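PDB 5GKV: esterase A from Caulobacter crescentus, which is a penicillin-binding protein homologue of the beta-lactamase family and probably hydrolyses ester bonds. Local coordinates for residues A142-F145 with A149-A152. Numbering follows the deposited sequence.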
ATOM      1  N   ALA A 142      10.513  19.976  -0.047  1.00 40.32           N
ATOM      2  CA  ALA A 142      11.466  18.994   0.463  1.00 39.25           C
ATOM      3  C   ALA A 142      11.209  18.621   1.918  1.00 37.07           C
ATOM      4  O   ALA A 142      11.998  17.858   2.494  1.00 35.27           O
ATOM      5  CB  ALA A 142      12.902  19.510   0.313  1.00 37.74           C
ATOM      6  N   ILE A 143      10.133  19.139   2.525  1.00 33.75           N
ATOM      7  CA  ILE A 143       9.854  18.833   3.927  1.00 31.62           C
ATOM      8  C   ILE A 143       9.731  17.334   4.123  1.00 31.67           C
ATOM      9  O   ILE A 143      10.138  16.803   5.164  1.00 31.17           O
ATOM     10  CB  ILE A 143       8.584  19.567   4.416  1.00 31.77           C
ATOM     11  CG1 ILE A 143       8.435  19.413   5.931  1.00 32.09           C
ATOM     12  CG2 ILE A 143       7.349  19.040   3.706  1.00 29.19           C
ATOM     13  CD1 ILE A 143       7.269  20.191   6.528  1.00 35.39           C
ATOM     14  N   TRP A 144       9.222  16.625   3.106  1.00 27.22           N
ATOM     15  CA  TRP A 144       8.969  15.194   3.220  1.00 30.09           C
ATOM     16  C   TRP A 144      10.247  14.406   3.503  1.00 33.37           C
ATOM     17  O   TRP A 144      10.180  13.313   4.071  1.00 29.26           O
ATOM     18  CB  TRP A 144       8.300  14.681   1.941  1.00 31.45           C
ATOM     19  CG  TRP A 144       7.044  15.445   1.519  1.00 30.04           C
ATOM     20  CD1 TRP A 144       6.913  16.288   0.447  1.00 29.93           C
ATOM     21  CD2 TRP A 144       5.760  15.418   2.165  1.00 27.29           C
ATOM     22  NE1 TRP A 144       5.628  16.781   0.382  1.00 31.08           N
ATOM     23  CE2 TRP A 144       4.901  16.264   1.427  1.00 29.22           C
ATOM     24  CE3 TRP A 144       5.255  14.759   3.296  1.00 25.94           C
ATOM     25  CZ2 TRP A 144       3.562  16.463   1.781  1.00 25.94           C
ATOM     26  CZ3 TRP A 144       3.924  14.965   3.651  1.00 24.59           C
ATOM     27  CH2 TRP A 144       3.093  15.810   2.893  1.00 24.48           C
ATOM     28  N   PHE A 145      11.415  14.937   3.121  1.00 32.92           N
ATOM     29  CA  PHE A 145      12.687  14.275   3.408  1.00 35.12           C
ATOM     30  C   PHE A 145      13.208  14.550   4.813  1.00 39.56           C
ATOM     31  O   PHE A 145      14.269  14.033   5.180  1.00 43.12           O
ATOM     32  CB  PHE A 145      13.740  14.691   2.379  1.00 36.64           C
ATOM     33  CG  PHE A 145      13.433  14.222   0.994  1.00 41.29           C
ATOM     34  CD1 PHE A 145      13.717  12.918   0.612  1.00 42.06           C
ATOM     35  CD2 PHE A 145      12.839  15.074   0.075  1.00 43.33           C
ATOM     36  CE1 PHE A 145      13.426  12.476  -0.660  1.00 41.49           C
ATOM     37  CE2 PHE A 145      12.550  14.638  -1.208  1.00 46.95           C
ATOM     38  CZ  PHE A 145      12.842  13.338  -1.575  1.00 42.25           C
ATOM     39  N   ALA A 149      10.465  17.256  10.745  1.00 29.27           N
ATOM     40  CA  ALA A 149       9.749  18.470  10.357  1.00 30.21           C
ATOM     41  C   ALA A 149       8.359  18.146   9.815  1.00 27.16           C
ATOM     42  O   ALA A 149       7.395  18.872  10.092  1.00 27.85           O
ATOM     43  CB  ALA A 149      10.553  19.273   9.338  1.00 29.76           C
ATOM     44  N   THR A 150       8.222  17.044   9.068  1.00 27.32           N
ATOM     45  CA  THR A 150       6.901  16.667   8.565  1.00 27.47           C
ATOM     46  C   THR A 150       5.959  16.321   9.719  1.00 27.31           C
ATOM     47  O   THR A 150       4.830  16.828   9.789  1.00 23.33           O
ATOM     48  CB  THR A 150       7.016  15.495   7.578  1.00 25.40           C
ATOM     49  OG1 THR A 150       7.847  15.874   6.473  1.00 29.53           O
ATOM     50  CG2 THR A 150       5.640  15.091   7.043  1.00 20.90           C
ATOM     51  N   CYS A 151       6.416  15.475  10.653  1.00 24.21           N
ATOM     52  CA  CYS A 151       5.565  15.103  11.785  1.00 23.37           C
ATOM     53  C   CYS A 151       5.213  16.314  12.638  1.00 27.09           C
ATOM     54  O   CYS A 151       4.093  16.416  13.156  1.00 24.36           O
ATOM     55  CB  CYS A 151       6.247  14.035  12.650  1.00 23.59           C
ATOM     56  SG  CYS A 151       6.496  12.432  11.819  1.00 26.65           S
ATOM     57  N   ALA A 152       6.162  17.232  12.819  1.00 27.11           N
ATOM     58  CA  ALA A 152       5.868  18.425  13.605  1.00 27.10           C
ATOM     59  C   ALA A 152       4.776  19.253  12.940  1.00 28.04           C
ATOM     60  O   ALA A 152       3.867  19.757  13.614  1.00 25.88           O
ATOM     61  CB  ALA A 152       7.140  19.254  13.798  1.00 27.78           C
TER
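Thr150 sets its two branches against different partners in the short 3-10 turn that holds Ile143 and Trp144: OG1 comes to 2.8 Å from the carbonyl O of Ile143, and the methyl CG2 reaches the indole of Trp144. A chi1 of -60° produces this split, holding OG1 beside the threonine's own backbone N and turning CG2 the other way, anti to that N. The methyl lies oblique to the ring, 3.8 Å from Trp144 CE3 and equally near CZ3, while Ile143 CG2 rests over one indole face toward its rim. In Ile143 the anti chi1 of -171° directs CG1 toward the helix, 3.6 Å from Thr150 OG1 and 4.0 Å from Ala149 CB. An equally extended chi2, 176°, sends CD1 on to 3.8 Å from the carbonyl O of Ala149, alongside the first turn of helix 147-156. The bond from Phe145 N to Ala142 O closes the 3-10 turn. Asp146 OD1 accepts from Ala149 N, and Asp146 O makes a weak hydrogen bond with Thr150 OG1. The indole itself is held from beyond the turn, where NE1 bonds to Trp245 O and the ring meets Phe135 and Tyr176. The chemistry is thus mixed: the threonine hydroxyl, with one hydrogen, lies near two backbone carbonyls, Ile143 O and Asp146 O, and can donate to only one at a time, while its methyl and the Ile143 chain add carbon contacts.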